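Local coordinates for protein (R)-specific secondary-alkylsulfatase (Pseudomonas sp., PDB 4AXH) that hydrolyses (R)-secondary-alkyl sulfates with strict inversion of configuration, giving (S)-alcohols and sulfate at a site with two zinc ions, at residues A[200-211]-A[261-269]; A[241-249]-A[510-519]. All blocks are in the same frame, centred on the assembly; numbering follows the deposited sequence.

How the interactions relate
The two contacts lie on opposite sides of the chain's centre, with their centres 36 Å apart and their nearest atoms about 17 Å apart, so they do not touch. Along the chain they interleave: 200-211, then 241-249, then 261-269 and finally 510-519. The excursion between helix 222-233 and strand 266-268 therefore travels across the molecule before returning. Interaction 1 stays inside the metallo-beta-lactamase part, closing one edge of its mixed eight-stranded sheet, whereas interaction 2 joins a loop of that part to helices 495-511 and 515-529 of the dimerisation region. The connection thus meets the dimerisation helices on its way and ends by leading into the edge strand of the sheet, with the zinc ions lying between the two contacts.

Interaction 1 (A[200-211]-A[261-269]); sequences GKVKVFAPSGFM and LVAPNVLIE
V266 runs beside V204 and F205 as strand 266-268 joins strand 203-207 in parallel, forming an edge of a mixed eight-stranded sheet in the metallo-beta-lactamase fold. The carbonyl of V204 receives two donors where the edge strand begins: N265 N lies on an in-plane lone pair at 2.8 Å from V204 O, while V266 N comes from 42° above the carbonyl plane. Further on, A206 gives its N to V266 O and accepts I268 N at its own O (2.9 Å), the straighter of these two bonds.

On one face F205 lies alongside V266, pointing the same way. Its CB sits 3.9 Å from V266 O. With CG anti to the carbonyl carbon (chi1 -50°), the ring is carried beside the valine: CE2 comes to 3.5 Å from V266 CG1, CD2 also approaches I268 CD1 at 4.1 Å, and CZ reaches V266 CG1 more distantly. Beta-branched residues suit both the strand and this ring, which F284 meets as well.

On the other face the small side chain of A206 suits its place beside the P264 ring, CB lying 3.6 Å from P264 CG. The same proline ring touches F210 and M211 at the start of helix 210-219. Beyond the strands, a water bridges G209 N and E269 OE2, and S208 OG donates to E269 OE1 at 2.9 Å, meeting it from above the carboxylate plane.

Interaction 2 (A[241-249]-A[510-519]); sequences AQAQVDSGL and YQTENALWRN
R518 reaches from helix 515-529 to the main chain of A243, part of an irregular loop of the metallo-beta-lactamase domain that here meets the dimerisation region. Its chain is extended from CG to NE, with CG anti to the backbone N (chi1 -171°), and the guanidinium grips one atom side-on: NE lies 2.8 Å and NH2 3.1 Å from A243 O, which lies in the guanidinium plane. V245 CG2 packs across the arginine's CD.

One turn of helix shapes the close-packed part. A515, small enough to lie against the S247-G248 peptide, puts CB toward an Asx turn in which D246 OD2 accepts G248 N, while OD1 makes a salt bridge with K251 NZ. N519 uses both ends of its amide, OD1 accepting Q244 NE2 (3.0 Å) and ND2 donating to S247 OG (3.0 Å); Q244 OE1 is hydrogen-bonded to Y89 OH. N519's strongest polar partner is Q232, a sulfate-binding residue, so N519 probably helps to position it. L516 CD1 rests on S247 O, close to the sulfate-binding Y417 and N318.

At the partly exposed end, A241 and Q242 meet mostly R518 NH2, near A241 O, and the phenol of Y510. The phenol also bonds to K35 O, and Q242 NE2 meets Y510 OH at 2.7 Å with a nearly straight N-H (164°), the oxygen lying in the amide plane.

Interaction 1 (A[200-211]-A[261-269])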
ATOM      1  N   GLY A 200     -36.322  -6.044  14.958  1.00 43.61           N
ATOM      2  CA  GLY A 200     -35.652  -5.779  16.222  1.00 42.45           C
ATOM      3  C   GLY A 200     -35.799  -6.903  17.230  1.00 45.60           C
ATOM      4  O   GLY A 200     -35.443  -6.725  18.400  1.00 46.57           O
ATOM      5  N   LYS A 201     -36.325  -8.068  16.799  1.00 40.39           N
ATOM      6  CA  LYS A 201     -36.484  -9.246  17.673  1.00 40.81           C
ATOM      7  C   LYS A 201     -35.097  -9.824  18.014  1.00 47.77           C
ATOM      8  O   LYS A 201     -34.879 -10.323  19.127  1.00 48.15           O
ATOM      9  CB  LYS A 201     -37.383 -10.338  17.032  1.00 43.47           C
ATOM     10  CG  LYS A 201     -38.678  -9.824  16.378  1.00 82.53           C
ATOM     11  CD  LYS A 201     -39.743  -9.332  17.382  1.00103.11           C
ATOM     12  CE  LYS A 201     -40.745  -8.366  16.774  1.00116.84           C
ATOM     13  NZ  LYS A 201     -40.243  -6.963  16.747  1.00120.32           N
ATOM     14  N   VAL A 202     -34.159  -9.731  17.032  1.00 43.98           N
ATOM     15  CA  VAL A 202     -32.768 -10.164  17.104  1.00 41.91           C
ATOM     16  C   VAL A 202     -31.880  -8.922  16.946  1.00 44.89           C
ATOM     17  O   VAL A 202     -32.022  -8.179  15.969  1.00 43.23           O
ATOM     18  CB  VAL A 202     -32.453 -11.257  16.059  1.00 44.97           C
ATOM     19  CG1 VAL A 202     -31.000 -11.717  16.145  1.00 44.29           C
ATOM     20  CG2 VAL A 202     -33.406 -12.443  16.206  1.00 45.05           C
ATOM     21  N   LYS A 203     -30.993  -8.682  17.932  1.00 41.75           N
ATOM     22  CA  LYS A 203     -30.088  -7.535  17.917  1.00 41.57           C
ATOM     23  C   LYS A 203     -28.773  -7.962  17.272  1.00 44.08           C
ATOM     24  O   LYS A 203     -28.113  -8.866  17.764  1.00 44.69           O
ATOM     25  CB  LYS A 203     -29.894  -6.951  19.342  1.00 45.06           C
ATOM     26  CG  LYS A 203     -31.147  -6.307  19.974  1.00 58.01           C
ATOM     27  CD  LYS A 203     -31.361  -4.858  19.496  1.00 75.93           C
ATOM     28  CE  LYS A 203     -32.806  -4.502  19.157  1.00 85.25           C
ATOM     29  NZ  LYS A 203     -32.924  -3.197  18.420  1.00 85.05           N
ATOM     30  N   VAL A 204     -28.433  -7.365  16.137  1.00 38.25           N
ATOM     31  CA  VAL A 204     -27.228  -7.696  15.387  1.00 36.38           C
ATOM     32  C   VAL A 204     -26.207  -6.527  15.410  1.00 41.12           C
ATOM     33  O   VAL A 204     -26.390  -5.515  14.730  1.00 42.07           O
ATOM     34  CB  VAL A 204     -27.557  -8.241  13.969  1.00 38.31           C
ATOM     35  CG1 VAL A 204     -26.297  -8.480  13.160  1.00 38.59           C
ATOM     36  CG2 VAL A 204     -28.337  -9.529  14.067  1.00 37.32           C
ATOM     37  N   PHE A 205     -25.141  -6.680  16.210  1.00 35.98           N
ATOM     38  CA  PHE A 205     -24.091  -5.666  16.403  1.00 34.42           C
ATOM     39  C   PHE A 205     -22.946  -5.846  15.433  1.00 35.63           C
ATOM     40  O   PHE A 205     -22.597  -6.978  15.098  1.00 32.88           O
ATOM     41  CB  PHE A 205     -23.550  -5.697  17.837  1.00 35.87           C
ATOM     42  CG  PHE A 205     -24.601  -5.669  18.922  1.00 36.48           C
ATOM     43  CD1 PHE A 205     -25.201  -6.840  19.360  1.00 37.29           C
ATOM     44  CD2 PHE A 205     -24.969  -4.474  19.521  1.00 39.67           C
ATOM     45  CE1 PHE A 205     -26.172  -6.816  20.362  1.00 40.04           C
ATOM     46  CE2 PHE A 205     -25.943  -4.446  20.518  1.00 40.16           C
ATOM     47  CZ  PHE A 205     -26.532  -5.619  20.941  1.00 38.62           C
ATOM     48  N   ALA A 206     -22.344  -4.715  14.997  1.00 32.16           N
ATOM     49  CA  ALA A 206     -21.227  -4.676  14.058  1.00 31.32           C
ATOM     50  C   ALA A 206     -20.431  -3.384  14.178  1.00 34.70           C
ATOM     51  O   ALA A 206     -21.020  -2.352  14.466  1.00 31.51           O
ATOM     52  CB  ALA A 206     -21.717  -4.862  12.616  1.00 31.89           C
ATOM     53  N   PRO A 207     -19.085  -3.405  13.936  1.00 34.37           N
ATOM     54  CA  PRO A 207     -18.303  -2.157  14.039  1.00 33.88           C
ATOM     55  C   PRO A 207     -18.619  -1.178  12.916  1.00 39.27           C
ATOM     56  O   PRO A 207     -19.140  -1.584  11.880  1.00 40.24           O
ATOM     57  CB  PRO A 207     -16.859  -2.642  13.973  1.00 35.98           C
ATOM     58  CG  PRO A 207     -16.918  -3.933  13.276  1.00 40.41           C
ATOM     59  CD  PRO A 207     -18.214  -4.561  13.630  1.00 35.22           C
ATOM     60  N   SER A 208     -18.320   0.116  13.136  1.00 36.10           N
ATOM     61  CA  SER A 208     -18.515   1.213  12.200  1.00 35.35           C
ATOM     62  C   SER A 208     -18.005   0.860  10.803  1.00 40.46           C
ATOM     63  O   SER A 208     -16.875   0.343  10.664  1.00 41.14           O
ATOM     64  CB  SER A 208     -17.768   2.445  12.716  1.00 39.26           C
ATOM     65  OG  SER A 208     -17.740   3.524  11.794  1.00 44.53           O
ATOM     66  N   GLY A 209     -18.837   1.141   9.790  1.00 35.08           N
ATOM     67  CA  GLY A 209     -18.492   0.948   8.380  1.00 34.32           C
ATOM     68  C   GLY A 209     -18.556  -0.458   7.817  1.00 37.66           C
ATOM     69  O   GLY A 209     -18.037  -0.701   6.716  1.00 36.10           O
ATOM     70  N   PHE A 210     -19.216  -1.379   8.556  1.00 34.11           N
ATOM     71  CA  PHE A 210     -19.355  -2.788   8.215  1.00 35.26           C
ATOM     72  C   PHE A 210     -19.877  -3.050   6.810  1.00 43.84           C
ATOM     73  O   PHE A 210     -19.174  -3.692   6.011  1.00 44.64           O
ATOM     74  CB  PHE A 210     -20.177  -3.539   9.270  1.00 37.23           C
ATOM     75  CG  PHE A 210     -20.351  -5.016   8.993  1.00 39.15           C
ATOM     76  CD1 PHE A 210     -21.420  -5.480   8.231  1.00 40.21           C
ATOM     77  CD2 PHE A 210     -19.474  -5.949   9.532  1.00 42.52           C
ATOM     78  CE1 PHE A 210     -21.595  -6.850   7.997  1.00 41.66           C
ATOM     79  CE2 PHE A 210     -19.665  -7.318   9.307  1.00 42.44           C
ATOM     80  CZ  PHE A 210     -20.723  -7.753   8.543  1.00 39.53           C
ATOM     81  N   MET A 211     -21.116  -2.580   6.515  1.00 42.62           N
ATOM     82  CA  MET A 211     -21.768  -2.787   5.219  1.00 42.36           C
ATOM     83  C   MET A 211     -20.923  -2.339   4.028  1.00 48.85           C
ATOM     84  O   MET A 211     -20.680  -3.149   3.131  1.00 50.08           O
ATOM     85  CB  MET A 211     -23.178  -2.210   5.200  1.00 43.92           C
ATOM     86  CG  MET A 211     -24.222  -3.117   5.899  1.00 46.60           C
ATOM     87  SD  MET A 211     -24.432  -4.855   5.317  1.00 49.27           S
ATOM     88  CE  MET A 211     -24.576  -4.608   3.509  1.00 46.23           C
ATOM     89  N   LEU A 261     -25.217 -12.660   3.835  1.00 39.39           N
ATOM     90  CA  LEU A 261     -24.986 -11.336   4.381  1.00 40.24           C
ATOM     91  C   LEU A 261     -26.278 -10.820   4.974  1.00 46.49           C
ATOM     92  O   LEU A 261     -27.172 -10.454   4.227  1.00 50.32           O
ATOM     93  CB  LEU A 261     -24.494 -10.386   3.290  1.00 40.33           C
ATOM     94  CG  LEU A 261     -23.468  -9.357   3.703  1.00 46.00           C
ATOM     95  CD1 LEU A 261     -22.681  -8.860   2.484  1.00 45.96           C
ATOM     96  CD2 LEU A 261     -24.099  -8.222   4.441  1.00 49.76           C
ATOM     97  N   VAL A 262     -26.417 -10.840   6.297  1.00 40.84           N
ATOM     98  CA  VAL A 262     -27.590 -10.250   6.919  1.00 39.06           C
ATOM     99  C   VAL A 262     -27.216  -8.935   7.595  1.00 44.48           C
ATOM    100  O   VAL A 262     -26.393  -8.911   8.511  1.00 45.28           O
ATOM    101  CB  VAL A 262     -28.648 -11.144   7.638  1.00 40.52           C
ATOM    102  CG1 VAL A 262     -28.465 -12.634   7.363  1.00 39.30           C
ATOM    103  CG2 VAL A 262     -28.796 -10.824   9.116  1.00 39.61           C
ATOM    104  N   ALA A 263     -27.741  -7.829   7.056  1.00 40.42           N
ATOM    105  CA  ALA A 263     -27.475  -6.478   7.528  1.00 39.25           C
ATOM    106  C   ALA A 263     -27.584  -6.317   9.041  1.00 44.86           C
ATOM    107  O   ALA A 263     -28.535  -6.825   9.643  1.00 45.93           O
ATOM    108  CB  ALA A 263     -28.394  -5.501   6.837  1.00 39.65           C
ATOM    109  N   PRO A 264     -26.606  -5.633   9.682  1.00 41.72           N
ATOM    110  CA  PRO A 264     -26.694  -5.401  11.132  1.00 41.10           C
ATOM    111  C   PRO A 264     -27.814  -4.430  11.544  1.00 44.95           C
ATOM    112  O   PRO A 264     -28.317  -3.631  10.756  1.00 42.20           O
ATOM    113  CB  PRO A 264     -25.321  -4.834  11.486  1.00 42.64           C
ATOM    114  CG  PRO A 264     -24.479  -5.026  10.262  1.00 47.48           C
ATOM    115  CD  PRO A 264     -25.400  -4.992   9.124  1.00 42.99           C
ATOM    116  N   ASN A 265     -28.199  -4.542  12.805  1.00 43.10           N
ATOM    117  CA  ASN A 265     -29.236  -3.804  13.507  1.00 42.47           C
ATOM    118  C   ASN A 265     -28.576  -2.563  14.130  1.00 48.92           C
ATOM    119  O   ASN A 265     -28.907  -1.439  13.771  1.00 51.94           O
ATOM    120  CB  ASN A 265     -29.714  -4.708  14.638  1.00 39.67           C
ATOM    121  CG  ASN A 265     -31.161  -4.715  14.896  1.00 75.36           C
ATOM    122  OD1 ASN A 265     -31.848  -5.654  14.518  1.00 63.26           O
ATOM    123  ND2 ASN A 265     -31.637  -3.732  15.656  1.00 86.21           N
ATOM    124  N   VAL A 266     -27.637  -2.786  15.073  1.00 42.70           N
ATOM    125  CA  VAL A 266     -26.930  -1.763  15.842  1.00 40.61           C
ATOM    126  C   VAL A 266     -25.427  -1.666  15.538  1.00 41.92           C
ATOM    127  O   VAL A 266     -24.679  -2.642  15.705  1.00 42.22           O
ATOM    128  CB  VAL A 266     -27.318  -1.773  17.360  1.00 43.24           C
ATOM    129  CG1 VAL A 266     -27.852  -3.128  17.831  1.00 42.49           C
ATOM    130  CG2 VAL A 266     -26.211  -1.250  18.269  1.00 42.79           C
ATOM    131  N   LEU A 267     -25.000  -0.471  15.109  1.00 35.39           N
ATOM    132  CA  LEU A 267     -23.622  -0.136  14.748  1.00 34.69           C
ATOM    133  C   LEU A 267     -22.825   0.507  15.875  1.00 35.62           C
ATOM    134  O   LEU A 267     -23.282   1.484  16.460  1.00 35.69           O
ATOM    135  CB  LEU A 267     -23.634   0.806  13.539  1.00 35.76           C
ATOM    136  CG  LEU A 267     -23.562   0.128  12.172  1.00 41.88           C
ATOM    137  CD1 LEU A 267     -24.307   0.907  11.144  1.00 43.28           C
ATOM    138  CD2 LEU A 267     -22.116  -0.052  11.735  1.00 43.93           C
ATOM    139  N   ILE A 268     -21.618  -0.019  16.150  1.00 30.06           N
ATOM    140  CA  ILE A 268     -20.707   0.496  17.167  1.00 29.09           C
ATOM    141  C   ILE A 268     -19.899   1.626  16.526  1.00 34.83           C
ATOM    142  O   ILE A 268     -19.135   1.400  15.569  1.00 34.47           O
ATOM    143  CB  ILE A 268     -19.836  -0.627  17.792  1.00 32.00           C
ATOM    144  CG1 ILE A 268     -20.647  -1.922  18.095  1.00 31.73           C
ATOM    145  CG2 ILE A 268     -19.033  -0.135  19.010  1.00 32.34           C
ATOM    146  CD1 ILE A 268     -21.959  -1.780  18.939  1.00 35.16           C
ATOM    147  N   GLU A 269     -20.108   2.855  17.018  1.00 33.61           N
ATOM    148  CA  GLU A 269     -19.498   4.045  16.426  1.00 35.90           C
ATOM    149  C   GLU A 269     -18.469   4.764  17.275  1.00 42.40           C
ATOM    150  O   GLU A 269     -17.602   5.461  16.722  1.00 42.37           O
ATOM    151  CB  GLU A 269     -20.579   5.000  15.866  1.00 37.95           C
ATOM    152  CG  GLU A 269     -21.421   4.404  14.727  1.00 51.70           C
ATOM    153  CD  GLU A 269     -20.786   4.315  13.347  1.00 65.93           C
ATOM    154  OE1 GLU A 269     -19.788   5.029  13.097  1.00 62.85           O
ATOM    155  OE2 GLU A 269     -21.309   3.554  12.500  1.00 56.86           O
TER
HETATM  156  O   HOH W   1     -20.821   3.047   9.548  1.00 42.99           O

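Interaction 2 (A[241-249]-A[510-519])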
ATOM      1  N   ALA A 241       0.260 -36.126   4.332  1.00 45.90           N
ATOM      2  CA  ALA A 241       1.628 -35.735   4.707  1.00 44.98           C
ATOM      3  C   ALA A 241       2.497 -35.299   3.542  1.00 49.47           C
ATOM      4  O   ALA A 241       3.457 -34.551   3.760  1.00 49.43           O
ATOM      5  CB  ALA A 241       2.296 -36.846   5.492  1.00 45.66           C
ATOM      6  N   GLN A 242       2.147 -35.728   2.302  1.00 46.20           N
ATOM      7  CA  GLN A 242       2.856 -35.364   1.068  1.00 45.59           C
ATOM      8  C   GLN A 242       2.167 -34.203   0.324  1.00 46.76           C
ATOM      9  O   GLN A 242       2.712 -33.708  -0.667  1.00 47.28           O
ATOM     10  CB  GLN A 242       3.010 -36.592   0.154  1.00 46.92           C
ATOM     11  CG  GLN A 242       4.166 -37.507   0.547  1.00 63.24           C
ATOM     12  CD  GLN A 242       4.801 -38.153  -0.659  1.00 69.04           C
ATOM     13  OE1 GLN A 242       4.605 -39.446  -0.808  1.00 67.85           O
ATOM     14  NE2 GLN A 242       5.466 -37.502  -1.467  1.00 43.01           N
ATOM     15  N   ALA A 243       0.973 -33.774   0.803  1.00 39.68           N
ATOM     16  CA  ALA A 243       0.179 -32.699   0.199  1.00 37.84           C
ATOM     17  C   ALA A 243      -0.380 -31.639   1.242  1.00 42.07           C
ATOM     18  O   ALA A 243       0.407 -31.129   2.049  1.00 42.27           O
ATOM     19  CB  ALA A 243      -0.924 -33.298  -0.654  1.00 37.17           C
ATOM     20  N   GLN A 244      -1.708 -31.310   1.220  1.00 35.15           N
ATOM     21  CA  GLN A 244      -2.327 -30.336   2.113  1.00 34.42           C
ATOM     22  C   GLN A 244      -2.448 -30.853   3.535  1.00 38.96           C
ATOM     23  O   GLN A 244      -3.006 -31.923   3.747  1.00 40.42           O
ATOM     24  CB  GLN A 244      -3.696 -29.910   1.585  1.00 35.84           C
ATOM     25  CG  GLN A 244      -4.034 -28.435   1.834  1.00 29.87           C
ATOM     26  CD  GLN A 244      -4.775 -28.225   3.124  1.00 33.53           C
ATOM     27  OE1 GLN A 244      -5.436 -29.124   3.662  1.00 25.04           O
ATOM     28  NE2 GLN A 244      -4.691 -27.032   3.641  1.00 20.49           N
ATOM     29  N   VAL A 245      -1.924 -30.105   4.520  1.00 33.29           N
ATOM     30  CA  VAL A 245      -1.988 -30.544   5.910  1.00 32.75           C
ATOM     31  C   VAL A 245      -2.733 -29.595   6.859  1.00 36.59           C
ATOM     32  O   VAL A 245      -3.343 -30.063   7.824  1.00 36.37           O
ATOM     33  CB  VAL A 245      -0.623 -30.993   6.507  1.00 37.54           C
ATOM     34  CG1 VAL A 245      -0.047 -32.173   5.746  1.00 37.97           C
ATOM     35  CG2 VAL A 245       0.383 -29.849   6.588  1.00 36.76           C
ATOM     36  N   ASP A 246      -2.647 -28.268   6.614  1.00 32.67           N
ATOM     37  CA  ASP A 246      -3.225 -27.236   7.471  1.00 30.73           C
ATOM     38  C   ASP A 246      -3.212 -25.878   6.768  1.00 30.85           C
ATOM     39  O   ASP A 246      -2.542 -25.706   5.745  1.00 28.46           O
ATOM     40  CB  ASP A 246      -2.395 -27.145   8.784  1.00 32.17           C
ATOM     41  CG  ASP A 246      -3.100 -26.460   9.933  1.00 38.61           C
ATOM     42  OD1 ASP A 246      -4.146 -26.973  10.373  1.00 36.10           O
ATOM     43  OD2 ASP A 246      -2.572 -25.436  10.430  1.00 47.52           O
ATOM     44  N   SER A 247      -3.935 -24.903   7.346  1.00 28.37           N
ATOM     45  CA  SER A 247      -3.959 -23.541   6.823  1.00 29.65           C
ATOM     46  C   SER A 247      -3.624 -22.475   7.893  1.00 34.69           C
ATOM     47  O   SER A 247      -3.985 -21.301   7.743  1.00 35.90           O
ATOM     48  CB  SER A 247      -5.240 -23.248   6.048  1.00 33.93           C
ATOM     49  OG  SER A 247      -5.227 -23.912   4.794  1.00 41.87           O
ATOM     50  N   GLY A 248      -2.860 -22.888   8.908  1.00 28.82           N
ATOM     51  CA  GLY A 248      -2.349 -22.012   9.951  1.00 27.56           C
ATOM     52  C   GLY A 248      -3.368 -21.673  10.993  1.00 31.74           C
ATOM     53  O   GLY A 248      -3.247 -22.127  12.126  1.00 31.74           O
ATOM     54  N   LEU A 249      -4.383 -20.889  10.614  1.00 30.03           N
ATOM     55  CA  LEU A 249      -5.445 -20.477  11.529  1.00 30.42           C
ATOM     56  C   LEU A 249      -6.670 -21.373  11.466  1.00 33.13           C
ATOM     57  O   LEU A 249      -7.667 -21.107  12.152  1.00 33.66           O
ATOM     58  CB  LEU A 249      -5.834 -19.008  11.291  1.00 30.88           C
ATOM     59  CG  LEU A 249      -4.734 -17.982  11.402  1.00 36.45           C
ATOM     60  CD1 LEU A 249      -5.240 -16.629  10.954  1.00 36.90           C
ATOM     61  CD2 LEU A 249      -4.182 -17.922  12.824  1.00 38.31           C
ATOM     62  N   TYR A 510       7.602 -29.166   1.539  1.00 43.65           N
ATOM     63  CA  TYR A 510       7.937 -30.142   2.574  1.00 43.89           C
ATOM     64  C   TYR A 510       8.761 -29.473   3.684  1.00 43.78           C
ATOM     65  O   TYR A 510       8.718 -29.911   4.826  1.00 42.34           O
ATOM     66  CB  TYR A 510       8.765 -31.307   1.986  1.00 47.34           C
ATOM     67  CG  TYR A 510       8.039 -32.253   1.045  1.00 51.83           C
ATOM     68  CD1 TYR A 510       6.654 -32.409   1.106  1.00 53.87           C
ATOM     69  CD2 TYR A 510       8.739 -33.028   0.121  1.00 52.57           C
ATOM     70  CE1 TYR A 510       5.983 -33.288   0.253  1.00 54.81           C
ATOM     71  CE2 TYR A 510       8.073 -33.886  -0.760  1.00 53.56           C
ATOM     72  CZ  TYR A 510       6.693 -34.012  -0.690  1.00 59.78           C
ATOM     73  OH  TYR A 510       6.015 -34.861  -1.535  1.00 58.11           O
ATOM     74  N   GLN A 511       9.505 -28.408   3.335  1.00 38.58           N
ATOM     75  CA  GLN A 511      10.424 -27.692   4.216  1.00 37.46           C
ATOM     76  C   GLN A 511       9.820 -26.550   5.024  1.00 38.00           C
ATOM     77  O   GLN A 511      10.209 -26.371   6.176  1.00 37.67           O
ATOM     78  CB  GLN A 511      11.662 -27.186   3.423  1.00 38.40           C
ATOM     79  CG  GLN A 511      12.737 -28.248   3.163  1.00 34.72           C
ATOM     80  CD  GLN A 511      13.887 -27.717   2.350  1.00 59.44           C
ATOM     81  OE1 GLN A 511      14.176 -26.503   2.326  1.00 51.07           O
ATOM     82  NE2 GLN A 511      14.591 -28.629   1.671  1.00 55.21           N
ATOM     83  N   THR A 512       8.944 -25.736   4.408  1.00 33.28           N
ATOM     84  CA  THR A 512       8.315 -24.546   5.020  1.00 31.79           C
ATOM     85  C   THR A 512       7.412 -24.785   6.220  1.00 35.63           C
ATOM     86  O   THR A 512       6.562 -25.690   6.211  1.00 35.96           O
ATOM     87  CB  THR A 512       7.664 -23.635   3.996  1.00 34.82           C
ATOM     88  OG1 THR A 512       7.297 -22.426   4.648  1.00 37.52           O
ATOM     89  CG2 THR A 512       6.429 -24.251   3.344  1.00 32.83           C
ATOM     90  N   GLU A 513       7.587 -23.911   7.232  1.00 30.12           N
ATOM     91  CA  GLU A 513       6.840 -23.835   8.488  1.00 28.62           C
ATOM     92  C   GLU A 513       5.461 -23.194   8.241  1.00 31.46           C
ATOM     93  O   GLU A 513       4.491 -23.483   8.955  1.00 31.13           O
ATOM     94  CB  GLU A 513       7.647 -22.969   9.468  1.00 29.69           C
ATOM     95  CG  GLU A 513       6.910 -22.543  10.715  1.00 32.92           C
ATOM     96  CD  GLU A 513       7.809 -22.052  11.818  1.00 36.90           C
ATOM     97  OE1 GLU A 513       8.769 -21.307  11.512  1.00 27.37           O
ATOM     98  OE2 GLU A 513       7.554 -22.419  12.990  1.00 24.80           O
ATOM     99  N   ASN A 514       5.402 -22.320   7.235  1.00 27.26           N
ATOM    100  CA  ASN A 514       4.229 -21.570   6.831  1.00 27.57           C
ATOM    101  C   ASN A 514       3.222 -22.425   6.090  1.00 33.31           C
ATOM    102  O   ASN A 514       3.550 -23.045   5.079  1.00 34.66           O
ATOM    103  CB  ASN A 514       4.650 -20.360   6.006  1.00 25.52           C
ATOM    104  CG  ASN A 514       3.526 -19.387   5.832  1.00 38.73           C
ATOM    105  OD1 ASN A 514       2.603 -19.625   5.056  1.00 34.71           O
ATOM    106  ND2 ASN A 514       3.564 -18.284   6.574  1.00 25.16           N
ATOM    107  N   ALA A 515       1.989 -22.433   6.593  1.00 29.94           N
ATOM    108  CA  ALA A 515       0.892 -23.217   6.042  1.00 29.98           C
ATOM    109  C   ALA A 515       0.425 -22.688   4.711  1.00 36.26           C
ATOM    110  O   ALA A 515       0.114 -23.481   3.832  1.00 39.30           O
ATOM    111  CB  ALA A 515      -0.257 -23.256   7.011  1.00 30.41           C
ATOM    112  N   LEU A 516       0.391 -21.361   4.543  1.00 29.98           N
ATOM    113  CA  LEU A 516      -0.027 -20.710   3.305  1.00 27.22           C
ATOM    114  C   LEU A 516       1.046 -20.945   2.252  1.00 33.84           C
ATOM    115  O   LEU A 516       0.719 -21.277   1.123  1.00 33.56           O
ATOM    116  CB  LEU A 516      -0.285 -19.212   3.567  1.00 25.85           C
ATOM    117  CG  LEU A 516      -1.714 -18.804   4.035  1.00 29.42           C
ATOM    118  CD1 LEU A 516      -2.361 -19.807   4.953  1.00 29.43           C
ATOM    119  CD2 LEU A 516      -1.729 -17.470   4.705  1.00 31.85           C
ATOM    120  N   TRP A 517       2.339 -20.879   2.633  1.00 32.60           N
ATOM    121  CA  TRP A 517       3.452 -21.138   1.710  1.00 31.00           C
ATOM    122  C   TRP A 517       3.401 -22.583   1.274  1.00 36.55           C
ATOM    123  O   TRP A 517       3.644 -22.864   0.109  1.00 37.07           O
ATOM    124  CB  TRP A 517       4.792 -20.811   2.363  1.00 29.07           C
ATOM    125  CG  TRP A 517       5.128 -19.334   2.433  1.00 28.83           C
ATOM    126  CD1 TRP A 517       4.283 -18.305   2.752  1.00 31.24           C
ATOM    127  CD2 TRP A 517       6.447 -18.750   2.321  1.00 27.60           C
ATOM    128  NE1 TRP A 517       4.969 -17.108   2.735  1.00 30.21           N
ATOM    129  CE2 TRP A 517       6.302 -17.354   2.494  1.00 31.39           C
ATOM    130  CE3 TRP A 517       7.724 -19.269   2.023  1.00 27.21           C
ATOM    131  CZ2 TRP A 517       7.380 -16.468   2.344  1.00 29.89           C
ATOM    132  CZ3 TRP A 517       8.782 -18.400   1.909  1.00 27.61           C
ATOM    133  CH2 TRP A 517       8.606 -17.013   2.059  1.00 28.29           C
ATOM    134  N   ARG A 518       3.037 -23.498   2.187  1.00 34.15           N
ATOM    135  CA  ARG A 518       2.902 -24.920   1.864  1.00 33.96           C
ATOM    136  C   ARG A 518       1.748 -25.148   0.877  1.00 41.34           C
ATOM    137  O   ARG A 518       1.930 -25.899  -0.085  1.00 44.40           O
ATOM    138  CB  ARG A 518       2.784 -25.826   3.111  1.00 27.24           C
ATOM    139  CG  ARG A 518       2.868 -27.295   2.717  1.00 32.48           C
ATOM    140  CD  ARG A 518       2.402 -28.251   3.786  1.00 30.34           C
ATOM    141  NE  ARG A 518       2.387 -29.636   3.310  1.00 22.53           N
ATOM    142  CZ  ARG A 518       3.404 -30.483   3.448  1.00 48.29           C
ATOM    143  NH1 ARG A 518       4.550 -30.080   3.987  1.00 44.48           N
ATOM    144  NH2 ARG A 518       3.291 -31.737   3.033  1.00 40.35           N
ATOM    145  N   ASN A 519       0.581 -24.492   1.094  1.00 35.20           N
ATOM    146  CA  ASN A 519      -0.566 -24.578   0.188  1.00 33.55           C
ATOM    147  C   ASN A 519      -0.201 -24.021  -1.203  1.00 38.27           C
ATOM    148  O   ASN A 519      -0.589 -24.609  -2.204  1.00 40.36           O
ATOM    149  CB  ASN A 519      -1.760 -23.831   0.752  1.00 24.95           C
ATOM    150  CG  ASN A 519      -2.427 -24.444   1.972  1.00 37.55           C
ATOM    151  OD1 ASN A 519      -2.436 -25.659   2.170  1.00 28.02           O
ATOM    152  ND2 ASN A 519      -3.080 -23.615   2.792  1.00 29.34           N
TER